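Hypothetical Thioesterase Protein SP_1851 (Streptococcus pneumoniae serotype 4, PDB 4XY5) probably acts as a PaaI-type hotdog-fold thioesterase that hydrolyses acyl thioester bonds, although its natural substrate is not established. Local coordinates at residues Val28-Val34 with Asp85-Lys91; Leu53-Ser58 with Met104-Ile108; Asp68-Ser74 with Thr120-Thr126; Ser75-Ala81 with Arg114-Thr120. The protein carries 1 engineered substitution. The contacts are given in a common frame with arbitrary orientation. Residue numbers count along the deposited sequence, not the author numbering.

Contact 1 (Val28-Val34 with Asp85-Lys91); sequences VVVTTKV and DDVLTIK
Two neighbouring strands of the antiparallel hotdog sheet pair here: 28-33 and 87-91 run at 159°, axes 4.6 Å apart at closest approach, both in extended beta conformation. The second strand is entered through a turn, Asp-85 having positive phi (77°); its N gives a hydrogen bond to Val-34 O (3.0 Å). Asp-86 O accepts from Val-34 N (2.9 Å), while its carboxylate is hydrogen-bonded to Lys-83 N and Gln-111 NE2. Val-87 lies opposite Lys-33 in a non-hydrogen-bonded pair, CA to CA 4.5 Å. Leu-88 and Thr-32 form a hydrogen-bonded pair, Leu-88 N to Thr-32 O 2.8 Å and Thr-32 N to Leu-88 O 3.0 Å; Leu-88 (chi1 m, chi2 t) brings CD1 to 3.6 Å from Val-34 CG2. Thr-89 faces Thr-31 on the more open side of the sheet, with Val-29, Lys-33, Val-87 and Lys-91. Ile-90 pairs with Val-30 through Ile-90 N to Val-30 O (2.8 Å) and Val-30 N to Ile-90 O (3.0 Å), and both side chains point to the buried side, against Ile-57 of the central helix. Lys-91 lies opposite Val-29, and Lys-91 CA makes a CA-H...O contact with Val-28 O (3.4 Å).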
loop_
_atom_site.group_PDB
_atom_site.type_symbol
_atom_site.label_atom_id
_atom_site.label_comp_id
_atom_site.label_asym_id
_atom_site.label_seq_id
_atom_site.Cartn_x
_atom_site.Cartn_y
_atom_site.Cartn_z
ATOM N N VAL A 28 -0.864 20.501 -7.702
ATOM C CA VAL A 28 -0.783 21.309 -6.501
ATOM C C VAL A 28 0.650 21.312 -5.999
ATOM O O VAL A 28 1.314 20.283 -6.021
ATOM C CB VAL A 28 -1.729 20.761 -5.405
ATOM C CG1 VAL A 28 -1.442 21.424 -4.058
ATOM C CG2 VAL A 28 -3.186 20.945 -5.819
ATOM N N VAL A 29 1.137 22.476 -5.586
ATOM C CA VAL A 29 2.428 22.588 -4.912
ATOM C C VAL A 29 2.265 23.453 -3.657
ATOM O O VAL A 29 1.815 24.599 -3.743
ATOM C CB VAL A 29 3.506 23.218 -5.820
ATOM C CG1 VAL A 29 4.805 23.415 -5.049
ATOM C CG2 VAL A 29 3.735 22.362 -7.061
ATOM N N VAL A 30 2.636 22.899 -2.502
ATOM C CA VAL A 30 2.536 23.602 -1.218
ATOM C C VAL A 30 3.863 23.465 -0.491
ATOM O O VAL A 30 4.456 22.388 -0.505
ATOM C CB VAL A 30 1.396 23.037 -0.339
ATOM C CG1 VAL A 30 1.389 23.690 1.049
ATOM C CG2 VAL A 30 0.047 23.203 -1.032
ATOM N N THR A 31 4.333 24.542 0.143
ATOM C CA THR A 31 5.552 24.460 0.934
ATOM C C THR A 31 5.238 24.646 2.425
ATOM O O THR A 31 4.219 25.235 2.789
ATOM C CB THR A 31 6.603 25.492 0.488
ATOM O OG1 THR A 31 6.105 26.816 0.708
ATOM C CG2 THR A 31 6.941 25.300 -0.989
ATOM N N THR A 32 6.096 24.102 3.278
ATOM C CA THR A 32 5.885 24.198 4.717
ATOM C C THR A 32 7.214 24.003 5.427
ATOM O O THR A 32 8.098 23.308 4.925
ATOM C CB THR A 32 4.849 23.158 5.228
ATOM O OG1 THR A 32 4.533 23.431 6.598
ATOM C CG2 THR A 32 5.371 21.724 5.113
ATOM N N LYS A 33 7.363 24.630 6.590
ATOM C CA LYS A 33 8.598 24.507 7.347
ATOM C C LYS A 33 8.410 23.563 8.517
ATOM O O LYS A 33 7.458 23.717 9.279
ATOM C CB LYS A 33 9.071 25.868 7.873
ATOM C CG LYS A 33 10.495 25.802 8.421
ATOM C CD LYS A 33 10.971 27.148 8.932
ATOM C CE LYS A 33 10.167 27.587 10.128
ATOM N NZ LYS A 33 10.699 28.853 10.696
ATOM N N VAL A 34 9.328 22.607 8.653
ATOM C CA VAL A 34 9.290 21.634 9.742
ATOM C C VAL A 34 9.569 22.348 11.068
ATOM O O VAL A 34 10.545 23.090 11.192
ATOM C CB VAL A 34 10.307 20.501 9.519
ATOM C CG1 VAL A 34 10.214 19.456 10.617
ATOM C CG2 VAL A 34 10.085 19.846 8.156
ATOM N N ASP A 85 13.455 22.709 10.725
ATOM C CA ASP A 85 13.765 23.860 9.870
ATOM C C ASP A 85 13.906 23.518 8.378
ATOM O O ASP A 85 14.113 24.424 7.567
ATOM C CB ASP A 85 15.033 24.590 10.358
ATOM C CG ASP A 85 14.800 25.390 11.649
ATOM O OD1 ASP A 85 15.656 25.320 12.558
ATOM O OD2 ASP A 85 13.779 26.102 11.754
ATOM N N ASP A 86 13.781 22.241 8.006
ATOM C CA ASP A 86 13.669 21.897 6.587
ATOM C C ASP A 86 12.492 22.648 5.996
ATOM O O ASP A 86 11.477 22.835 6.661
ATOM C CB ASP A 86 13.455 20.390 6.362
ATOM C CG ASP A 86 14.734 19.580 6.438
ATOM O OD1 ASP A 86 15.833 20.171 6.535
ATOM O OD2 ASP A 86 14.630 18.329 6.385
ATOM N N VAL A 87 12.621 23.085 4.748
ATOM C CA VAL A 87 11.459 23.533 4.004
ATOM C C VAL A 87 11.075 22.383 3.084
ATOM O O VAL A 87 11.894 21.919 2.288
ATOM C CB VAL A 87 11.735 24.808 3.200
ATOM C CG1 VAL A 87 10.525 25.165 2.324
ATOM C CG2 VAL A 87 12.077 25.938 4.149
ATOM N N LEU A 88 9.849 21.894 3.249
ATOM C CA LEU A 88 9.360 20.765 2.470
ATOM C C LEU A 88 8.453 21.247 1.360
ATOM O O LEU A 88 7.518 22.013 1.598
ATOM C CB LEU A 88 8.607 19.779 3.367
ATOM C CG LEU A 88 9.404 19.228 4.540
ATOM C CD1 LEU A 88 8.588 18.187 5.318
ATOM C CD2 LEU A 88 10.714 18.648 4.048
ATOM N N THR A 89 8.728 20.790 0.146
ATOM C CA THR A 89 7.865 21.078 -0.985
ATOM C C THR A 89 7.042 19.836 -1.285
ATOM O O THR A 89 7.591 18.792 -1.578
ATOM C CB THR A 89 8.669 21.485 -2.220
ATOM O OG1 THR A 89 9.449 22.647 -1.901
ATOM C CG2 THR A 89 7.730 21.816 -3.381
ATOM N N ILE A 90 5.728 19.994 -1.205
ATOM C CA ILE A 90 4.766 18.913 -1.358
ATOM C C ILE A 90 4.089 19.097 -2.699
ATOM O O ILE A 90 3.349 20.059 -2.894
ATOM C CB ILE A 90 3.701 18.937 -0.240
ATOM C CG1 ILE A 90 4.351 19.257 1.104
ATOM C CG2 ILE A 90 2.899 17.605 -0.205
ATOM C CD1 ILE A 90 3.430 20.056 2.040
ATOM N N LYS A 91 4.359 18.186 -3.622
ATOM C CA LYS A 91 3.801 18.272 -4.968
ATOM C C LYS A 91 2.848 17.126 -5.196
ATOM O O LYS A 91 3.254 15.972 -5.121
ATOM C CB LYS A 91 4.911 18.225 -6.019
ATOM C CG LYS A 91 5.966 19.312 -5.858
ATOM C CD LYS A 91 6.979 19.254 -7.002
ATOM C CE LYS A 91 7.863 20.497 -7.018
ATOM N NZ LYS A 91 8.720 20.525 -8.241
#

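Contact 2 (Leu53-Ser58 with Met104-Ile108); sequences LCAQIS and MDVDI. Engineered in segment 53-58: Ala-55 (natural residue Asp).
Val-106, Cys-54 and Ser-58 lie at the heart of this buried contact, in which the central helix of the hotdog fold lies across the concave face of its sheet. Helix 53-58 crosses extended strand 104-108 at 136°, axes 8.6 Å apart at closest approach. Val-106 (chi1 t) points at the helix: its CG1 is 3.8 Å from both CA and SG of Cys-54 and 4.0 Å from Ile-57 CG2, and its CG2 is 4.2 Å from Ser-58 CB. Cys-54 (chi1 m) also sets SG 3.7 Å from CD1 of Ile-108, whose extended side chain (chi1 m, chi2 t) reaches Leu-53 CB at 3.9 Å. One helical turn after Cys-54, Ser-58 (chi1 t) places OG 3.1 Å from Met-104 CG. The engineered Ala-55 (Asp in the natural sequence) points away from the strand and packs on His-46 of the second subunit. Helix and strand are thus held by apolar and sulfur contacts, and burying Ser-58 OG, which has no polar partner in the model, brings no compensating hydrogen bond.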
loop_
_atom_site.group_PDB
_atom_site.type_symbol
_atom_site.label_atom_id
_atom_site.label_comp_id
_atom_site.label_asym_id
_atom_site.label_seq_id
_atom_site.Cartn_x
_atom_site.Cartn_y
_atom_site.Cartn_z
ATOM N N LEU A 53 0.762 15.876 5.520
ATOM C CA LEU A 53 1.108 16.830 4.461
ATOM C C LEU A 53 0.640 16.287 3.107
ATOM O O LEU A 53 -0.007 16.998 2.338
ATOM C CB LEU A 53 2.613 17.105 4.430
ATOM C CG LEU A 53 3.274 17.737 5.658
ATOM C CD1 LEU A 53 4.757 17.974 5.405
ATOM C CD2 LEU A 53 2.599 19.063 6.053
ATOM N N CYS A 54 0.925 15.014 2.838
ATOM C CA CYS A 54 0.557 14.423 1.550
ATOM C C CYS A 54 -0.959 14.319 1.365
ATOM O O CYS A 54 -1.484 14.585 0.275
ATOM C CB CYS A 54 1.176 13.030 1.389
ATOM S SG CYS A 54 2.956 13.059 1.275
ATOM N N ALA A 55 -1.662 13.919 2.423
ATOM C CA ALA A 55 -3.109 13.723 2.326
ATOM C C ALA A 55 -3.848 15.030 2.098
ATOM O O ALA A 55 -4.821 15.087 1.337
ATOM C CB ALA A 55 -3.645 13.037 3.576
ATOM N N GLN A 56 -3.408 16.079 2.780
ATOM C CA GLN A 56 -4.004 17.388 2.573
ATOM C C GLN A 56 -3.803 17.849 1.122
ATOM O O GLN A 56 -4.744 18.309 0.457
ATOM C CB GLN A 56 -3.406 18.386 3.552
ATOM C CG GLN A 56 -4.006 19.782 3.474
ATOM C CD GLN A 56 -5.446 19.840 3.957
ATOM O OE1 GLN A 56 -6.026 18.836 4.381
ATOM N NE2 GLN A 56 -6.035 21.027 3.888
ATOM N N ILE A 57 -2.593 17.668 0.606
ATOM C CA ILE A 57 -2.314 18.084 -0.767
ATOM C C ILE A 57 -3.101 17.210 -1.753
ATOM O O ILE A 57 -3.582 17.697 -2.772
ATOM C CB ILE A 57 -0.780 18.074 -1.069
ATOM C CG1 ILE A 57 -0.176 19.451 -0.759
ATOM C CG2 ILE A 57 -0.494 17.770 -2.543
ATOM C CD1 ILE A 57 -0.444 19.968 0.665
ATOM N N SER A 58 -3.297 15.934 -1.431
ATOM C CA SER A 58 -4.130 15.084 -2.284
ATOM C C SER A 58 -5.561 15.618 -2.345
ATOM O O SER A 58 -6.198 15.623 -3.405
ATOM C CB SER A 58 -4.132 13.635 -1.784
ATOM O OG SER A 58 -4.941 12.811 -2.625
ATOM N N MET A 104 -4.023 9.904 -6.933
ATOM C CA MET A 104 -3.110 11.041 -6.794
ATOM C C MET A 104 -1.729 10.560 -6.393
ATOM O O MET A 104 -1.618 9.754 -5.474
ATOM C CB MET A 104 -3.599 12.035 -5.728
ATOM C CG MET A 104 -5.106 12.233 -5.625
ATOM S SD MET A 104 -5.785 12.715 -7.207
ATOM C CE MET A 104 -7.390 13.337 -6.800
ATOM N N ASP A 105 -0.693 11.057 -7.057
ATOM C CA ASP A 105 0.678 10.869 -6.579
ATOM C C ASP A 105 1.119 12.130 -5.843
ATOM O O ASP A 105 0.893 13.244 -6.324
ATOM C CB ASP A 105 1.649 10.581 -7.723
ATOM C CG ASP A 105 1.629 9.121 -8.168
ATOM O OD1 ASP A 105 0.992 8.267 -7.501
ATOM O OD2 ASP A 105 2.278 8.830 -9.190
ATOM N N VAL A 106 1.736 11.964 -4.680
ATOM C CA VAL A 106 2.230 13.125 -3.929
ATOM C C VAL A 106 3.662 12.865 -3.510
ATOM O O VAL A 106 3.959 11.809 -2.964
ATOM C CB VAL A 106 1.368 13.422 -2.692
ATOM C CG1 VAL A 106 1.896 14.668 -1.957
ATOM C CG2 VAL A 106 -0.096 13.608 -3.102
ATOM N N ASP A 107 4.545 13.826 -3.776
ATOM C CA ASP A 107 5.978 13.643 -3.532
ATOM C C ASP A 107 6.466 14.789 -2.679
ATOM O O ASP A 107 6.095 15.921 -2.933
ATOM C CB ASP A 107 6.757 13.598 -4.853
ATOM C CG ASP A 107 6.264 12.495 -5.792
ATOM O OD1 ASP A 107 6.116 11.331 -5.349
ATOM O OD2 ASP A 107 6.003 12.798 -6.974
ATOM N N ILE A 108 7.281 14.504 -1.668
ATOM C CA ILE A 108 7.857 15.569 -0.868
ATOM C C ILE A 108 9.372 15.607 -1.023
ATOM O O ILE A 108 10.046 14.573 -0.921
ATOM C CB ILE A 108 7.496 15.432 0.630
ATOM C CG1 ILE A 108 5.974 15.495 0.811
ATOM C CG2 ILE A 108 8.193 16.533 1.428
ATOM C CD1 ILE A 108 5.520 15.570 2.321
#

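Contact 3 (Asp68-Ser74 with Thr120-Thr126); sequences DGVTLQS and TFTMFVT
In the hotdog sheet, strand 68-74, on the edge strand within its own chain, pairs antiparallel with 120-126 at 141°, axes 4.3 Å apart at closest approach, with a classic beta bulge midway. Before it, Thr-126 N donates to Asp-68 O (3.0 Å), and Val-70 and Phe-124 exchange bonds, Val-70 N to Phe-124 O 3.0 Å and Phe-124 N to Val-70 O 2.7 Å. At the bulge Leu-72 (psi -39°) and Gln-73 both face Thr-122: Thr-122 O accepts from Leu-72 N (2.7 Å) and weakly from Gln-73 N (3.3 Å), and Thr-122 N donates to Gln-73 O (2.9 Å). Ser-74 OG (chi1 t) donates to Thr-120 O (3.2 Å) and lies over one face of the Phe-121 ring, 3.2 Å from CE1. A water lies 2.4 Å from Gln-73 OE1, 3.0 Å from Thr-120 O and 2.9 Å from Thr-122 OG1; Gln-73 NE2 bonds Ser-75, and Thr-120 OG1 bonds Asp-105. Gln-73 and Ser-74 also pair with a strand of the second subunit, continuing the sheet. One carbonyl, Thr-122 O, thus serves two amides, so hydrogen bonding persists through the one-residue register shift.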
loop_
_atom_site.group_PDB
_atom_site.type_symbol
_atom_site.label_atom_id
_atom_site.label_comp_id
_atom_site.label_asym_id
_atom_site.label_seq_id
_atom_site.Cartn_x
_atom_site.Cartn_y
_atom_site.Cartn_z
ATOM N N ASP A 68 -15.386 16.969 -5.234
ATOM C CA ASP A 68 -15.305 16.663 -3.815
ATOM C C ASP A 68 -14.920 15.204 -3.696
ATOM O O ASP A 68 -15.256 14.399 -4.567
ATOM C CB ASP A 68 -16.628 16.920 -3.098
ATOM C CG ASP A 68 -16.992 18.381 -3.055
ATOM O OD1 ASP A 68 -16.163 19.192 -2.578
ATOM O OD2 ASP A 68 -18.103 18.718 -3.510
ATOM N N GLY A 69 -14.217 14.853 -2.626
ATOM C CA GLY A 69 -13.817 13.473 -2.459
ATOM C C GLY A 69 -13.302 13.090 -1.091
ATOM O O GLY A 69 -13.044 13.940 -0.238
ATOM N N VAL A 70 -13.144 11.782 -0.906
ATOM C CA VAL A 70 -12.657 11.208 0.336
ATOM C C VAL A 70 -11.620 10.138 -0.009
ATOM O O VAL A 70 -11.734 9.471 -1.034
ATOM C CB VAL A 70 -13.818 10.603 1.168
ATOM C CG1 VAL A 70 -14.542 9.531 0.371
ATOM C CG2 VAL A 70 -13.321 10.054 2.496
ATOM N N THR A 71 -10.592 10.009 0.822
ATOM C CA THR A 71 -9.573 8.979 0.618
ATOM C C THR A 71 -10.113 7.600 0.983
ATOM O O THR A 71 -10.701 7.423 2.051
ATOM C CB THR A 71 -8.308 9.279 1.445
ATOM O OG1 THR A 71 -7.917 10.643 1.236
ATOM C CG2 THR A 71 -7.159 8.367 1.029
ATOM N N LEU A 72 -9.922 6.633 0.083
ATOM C CA LEU A 72 -10.272 5.236 0.321
ATOM C C LEU A 72 -9.085 4.466 0.866
ATOM O O LEU A 72 -9.218 3.588 1.719
ATOM C CB LEU A 72 -10.727 4.545 -0.971
ATOM C CG LEU A 72 -12.146 4.702 -1.491
ATOM C CD1 LEU A 72 -12.283 3.880 -2.767
ATOM C CD2 LEU A 72 -13.125 4.236 -0.439
ATOM N N GLN A 73 -7.923 4.786 0.321
ATOM C CA GLN A 73 -6.729 4.022 0.600
ATOM C C GLN A 73 -5.511 4.853 0.299
ATOM O O GLN A 73 -5.498 5.624 -0.646
ATOM C CB GLN A 73 -6.726 2.735 -0.248
ATOM C CG GLN A 73 -5.707 1.710 0.173
ATOM C CD GLN A 73 -4.318 2.003 -0.340
ATOM O OE1 GLN A 73 -4.135 2.717 -1.328
ATOM N NE2 GLN A 73 -3.322 1.423 0.322
ATOM N N SER A 74 -4.465 4.698 1.094
ATOM C CA SER A 74 -3.235 5.377 0.741
ATOM C C SER A 74 -2.028 4.526 1.079
ATOM O O SER A 74 -2.049 3.779 2.053
ATOM C CB SER A 74 -3.129 6.718 1.462
ATOM O OG SER A 74 -1.934 7.361 1.064
ATOM N N THR A 120 0.814 7.501 -2.613
ATOM C CA THR A 120 -0.207 7.407 -3.638
ATOM C C THR A 120 -1.540 7.281 -2.941
ATOM O O THR A 120 -1.699 6.462 -2.032
ATOM C CB THR A 120 0.042 6.208 -4.577
ATOM O OG1 THR A 120 1.265 6.432 -5.285
ATOM C CG2 THR A 120 -1.089 6.049 -5.574
ATOM N N PHE A 121 -2.484 8.124 -3.347
ATOM C CA PHE A 121 -3.806 8.165 -2.752
ATOM C C PHE A 121 -4.890 7.713 -3.709
ATOM O O PHE A 121 -4.935 8.174 -4.840
ATOM C CB PHE A 121 -4.112 9.588 -2.294
ATOM C CG PHE A 121 -3.318 10.005 -1.118
ATOM C CD1 PHE A 121 -3.859 9.929 0.153
ATOM C CD2 PHE A 121 -2.023 10.463 -1.273
ATOM C CE1 PHE A 121 -3.117 10.315 1.257
ATOM C CE2 PHE A 121 -1.287 10.846 -0.167
ATOM C CZ PHE A 121 -1.837 10.760 1.084
ATOM N N THR A 122 -5.755 6.815 -3.236
ATOM C CA THR A 122 -6.923 6.389 -3.983
ATOM C C THR A 122 -8.131 7.080 -3.389
ATOM O O THR A 122 -8.577 6.739 -2.295
ATOM C CB THR A 122 -7.108 4.857 -3.940
ATOM O OG1 THR A 122 -5.932 4.237 -4.467
ATOM C CG2 THR A 122 -8.293 4.444 -4.788
ATOM N N MET A 123 -8.642 8.069 -4.113
ATOM C CA MET A 123 -9.737 8.891 -3.618
ATOM C C MET A 123 -11.051 8.483 -4.270
ATOM O O MET A 123 -11.088 8.148 -5.447
ATOM C CB MET A 123 -9.462 10.375 -3.884
ATOM C CG MET A 123 -8.019 10.828 -3.651
ATOM S SD MET A 123 -7.546 11.119 -1.924
ATOM C CE MET A 123 -8.548 12.555 -1.499
ATOM N N PHE A 124 -12.123 8.516 -3.490
ATOM C CA PHE A 124 -13.464 8.249 -3.993
ATOM C C PHE A 124 -14.157 9.583 -4.263
ATOM O O PHE A 124 -14.313 10.400 -3.356
ATOM C CB PHE A 124 -14.252 7.410 -2.985
ATOM C CG PHE A 124 -15.624 7.010 -3.456
ATOM C CD1 PHE A 124 -15.782 6.001 -4.391
ATOM C CD2 PHE A 124 -16.754 7.631 -2.949
ATOM C CE1 PHE A 124 -17.044 5.627 -4.821
ATOM C CE2 PHE A 124 -18.016 7.260 -3.374
ATOM C CZ PHE A 124 -18.163 6.260 -4.309
ATOM N N VAL A 125 -14.532 9.815 -5.518
ATOM C CA VAL A 125 -15.208 11.049 -5.900
ATOM C C VAL A 125 -16.645 11.016 -5.393
ATOM O O VAL A 125 -17.420 10.135 -5.761
ATOM C CB VAL A 125 -15.204 11.261 -7.430
ATOM C CG1 VAL A 125 -15.751 12.643 -7.776
ATOM C CG2 VAL A 125 -13.799 11.081 -7.996
ATOM N N THR A 126 -16.997 11.969 -4.538
ATOM C CA THR A 126 -18.327 11.988 -3.941
ATOM C C THR A 126 -19.288 12.887 -4.720
ATOM O O THR A 126 -20.492 12.619 -4.783
ATOM C CB THR A 126 -18.267 12.444 -2.476
ATOM O OG1 THR A 126 -17.655 13.737 -2.401
ATOM C CG2 THR A 126 -17.441 11.467 -1.650
HETATM O O HOH W 1 -3.403 4.213 -3.093
#

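Contact 4 (Ser75-Ala81 with Arg114-Thr120); sequences SINYLKA and RNVCKAT
This is the continuation of the hotdog sheet's last strand pair, where strand 68-78, at the edge within its own chain, runs antiparallel to strand 115-127. The axes of 75-78 and 115-120 run at 165° and come within 4.6 Å. Ser-75 and Thr-120 exchange bonds, Ser-75 N to Thr-120 O 3.0 Å and Thr-120 N to Ser-75 O 2.9 Å; Asn-77 and Lys-118 do the same, Asn-77 N to Lys-118 O 2.8 Å and Lys-118 N to Asn-77 O 3.0 Å. Between them Ile-76 faces Ala-119, Ile-76 CB lying 3.8 Å from Ala-119 CB. Beyond Asn-77, Tyr-78 faces Cys-117, Tyr-78 CD1 being 4.1 Å from Cys-117 CB. Past the regular strand, Val-116 O accepts from Leu-79 N (2.8 Å) and Lys-80 N (3.1 Å). Leu-79 (chi1 m, chi2 t) sets CD1 3.6 Å from Lys-118 CE, and Lys-80, with chi1 to chi3 all t, brings CE to 3.7 Å from Arg-114 CB. On the other edge of strand 115-127, Val-116 and Cys-117 form a classic bulge opposite Ile-108. Ile-76 and Tyr-78 rest on Phe-51 of helix 47-64, while Ser-75 to Asn-77 pair with a strand of the second subunit, extending the sheet beyond this chain.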
loop_
_atom_site.group_PDB
_atom_site.type_symbol
_atom_site.label_atom_id
_atom_site.label_comp_id
_atom_site.label_asym_id
_atom_site.label_seq_id
_atom_site.Cartn_x
_atom_site.Cartn_y
_atom_site.Cartn_z
ATOM N N SER A 75 -0.995 4.634 0.255
ATOM C CA SER A 75 0.285 3.982 0.540
ATOM C C SER A 75 1.416 5.009 0.526
ATOM O O SER A 75 1.446 5.883 -0.327
ATOM C CB SER A 75 0.534 2.864 -0.469
ATOM O OG SER A 75 -0.425 1.848 -0.254
ATOM N N ILE A 76 2.329 4.944 1.492
ATOM C CA ILE A 76 3.405 5.930 1.540
ATOM C C ILE A 76 4.731 5.226 1.784
ATOM O O ILE A 76 4.781 4.239 2.516
ATOM C CB ILE A 76 3.153 7.006 2.651
ATOM C CG1 ILE A 76 4.314 8.002 2.733
ATOM C CG2 ILE A 76 2.917 6.325 3.998
ATOM C CD1 ILE A 76 3.945 9.297 3.533
ATOM N N ASN A 77 5.776 5.709 1.113
ATOM C CA ASN A 77 7.150 5.240 1.307
ATOM C C ASN A 77 7.994 6.359 1.864
ATOM O O ASN A 77 7.995 7.463 1.315
ATOM C CB ASN A 77 7.778 4.780 -0.006
ATOM C CG ASN A 77 7.245 3.452 -0.467
ATOM O OD1 ASN A 77 6.202 3.384 -1.110
ATOM N ND2 ASN A 77 7.953 2.386 -0.132
ATOM N N TYR A 78 8.728 6.067 2.930
ATOM C CA TYR A 78 9.607 7.043 3.548
ATOM C C TYR A 78 11.053 6.820 3.110
ATOM O O TYR A 78 11.603 5.729 3.271
ATOM C CB TYR A 78 9.471 6.970 5.063
ATOM C CG TYR A 78 8.060 7.245 5.552
ATOM C CD1 TYR A 78 7.611 8.545 5.741
ATOM C CD2 TYR A 78 7.174 6.197 5.817
ATOM C CE1 TYR A 78 6.325 8.802 6.190
ATOM C CE2 TYR A 78 5.871 6.450 6.279
ATOM C CZ TYR A 78 5.459 7.753 6.460
ATOM O OH TYR A 78 4.169 8.019 6.923
ATOM N N LEU A 79 11.659 7.867 2.557
ATOM C CA LEU A 79 12.936 7.739 1.854
ATOM C C LEU A 79 14.108 8.356 2.605
ATOM O O LEU A 79 15.221 7.829 2.609
ATOM C CB LEU A 79 12.831 8.395 0.477
ATOM C CG LEU A 79 11.634 7.921 -0.354
ATOM C CD1 LEU A 79 11.690 8.529 -1.729
ATOM C CD2 LEU A 79 11.637 6.420 -0.436
ATOM N N LYS A 80 13.853 9.496 3.216
ATOM C CA LYS A 80 14.905 10.280 3.850
ATOM C C LYS A 80 14.250 11.104 4.928
ATOM O O LYS A 80 13.129 11.576 4.749
ATOM C CB LYS A 80 15.618 11.170 2.826
ATOM C CG LYS A 80 16.567 12.223 3.416
ATOM C CD LYS A 80 17.358 12.922 2.305
ATOM C CE LYS A 80 18.145 14.124 2.817
ATOM N NZ LYS A 80 19.072 13.763 3.928
ATOM N N ALA A 81 14.926 11.251 6.062
ATOM C CA ALA A 81 14.343 11.972 7.188
ATOM C C ALA A 81 14.109 13.443 6.875
ATOM O O ALA A 81 14.921 14.082 6.210
ATOM C CB ALA A 81 15.237 11.842 8.413
ATOM N N ARG A 114 16.324 16.978 -2.146
ATOM C CA ARG A 114 16.387 15.566 -1.799
ATOM C C ARG A 114 14.987 14.996 -1.576
ATOM O O ARG A 114 14.141 15.651 -0.978
ATOM C CB ARG A 114 17.238 15.347 -0.546
ATOM C CG ARG A 114 18.654 15.901 -0.627
ATOM C CD ARG A 114 19.346 15.472 -1.908
ATOM N NE ARG A 114 19.398 14.020 -2.063
ATOM C CZ ARG A 114 20.255 13.223 -1.431
ATOM N NH1 ARG A 114 21.140 13.731 -0.583
ATOM N NH2 ARG A 114 20.225 11.914 -1.646
ATOM N N ASN A 115 14.750 13.774 -2.046
ATOM C CA ASN A 115 13.459 13.111 -1.852
ATOM C C ASN A 115 13.222 12.676 -0.410
ATOM O O ASN A 115 14.001 11.905 0.137
ATOM C CB ASN A 115 13.350 11.887 -2.772
ATOM C CG ASN A 115 13.237 12.264 -4.230
ATOM O OD1 ASN A 115 12.736 13.332 -4.573
ATOM N ND2 ASN A 115 13.707 11.383 -5.100
ATOM N N VAL A 116 12.134 13.148 0.200
ATOM C CA VAL A 116 11.813 12.776 1.580
ATOM C C VAL A 116 10.815 11.604 1.664
ATOM O O VAL A 116 11.054 10.615 2.376
ATOM C CB VAL A 116 11.265 13.996 2.345
ATOM C CG1 VAL A 116 10.867 13.618 3.768
ATOM C CG2 VAL A 116 12.320 15.085 2.375
ATOM N N CYS A 117 9.700 11.702 0.947
ATOM C CA CYS A 117 8.734 10.601 0.938
ATOM C C CYS A 117 7.844 10.707 -0.301
ATOM O O CYS A 117 7.799 11.754 -0.937
ATOM C CB CYS A 117 7.895 10.593 2.223
ATOM S SG CYS A 117 6.821 12.042 2.423
ATOM N N LYS A 118 7.179 9.605 -0.656
ATOM C CA LYS A 118 6.317 9.533 -1.836
ATOM C C LYS A 118 5.069 8.769 -1.443
ATOM O O LYS A 118 5.160 7.759 -0.758
ATOM C CB LYS A 118 7.016 8.823 -3.011
ATOM C CG LYS A 118 8.456 9.235 -3.254
ATOM C CD LYS A 118 8.552 10.691 -3.637
ATOM C CE LYS A 118 9.963 11.208 -3.452
ATOM N NZ LYS A 118 10.009 12.681 -3.397
ATOM N N ALA A 119 3.895 9.236 -1.857
ATOM C CA ALA A 119 2.675 8.539 -1.470
ATOM C C ALA A 119 1.712 8.480 -2.632
ATOM O O ALA A 119 1.789 9.298 -3.535
ATOM C CB ALA A 119 2.019 9.223 -0.275
ATOM N N THR A 120 0.814 7.501 -2.613
ATOM C CA THR A 120 -0.207 7.407 -3.638
ATOM C C THR A 120 -1.540 7.281 -2.941
ATOM O O THR A 120 -1.699 6.462 -2.032
ATOM C CB THR A 120 0.042 6.208 -4.577
ATOM O OG1 THR A 120 1.265 6.432 -5.285
ATOM C CG2 THR A 120 -1.089 6.049 -5.574
#

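From the N terminus, strand 27-33 precedes helix 47-64 and strand 68-78, and each waits for a partner from the later part of the chain. Contact 1 closes the first loop when strand 87-97 returns to 27-33; contact 2 then brings strand 101-109 under the helix, and strand 115-127 closes contact 4 and then contact 3. Contact 4 nests inside the loop of contact 3, and the two share Thr-120; every other pair of contacts crosses. Contact 2 touches all the rest: Lys-91 O meets Asp-107 N at 2.8 Å, Met-104 O meets Phe-121 N at 2.8 Å, and Ile-108 O meets Val-116 N at 2.8 Å. Contacts 1 and 3, with centres 22 Å apart, do not touch.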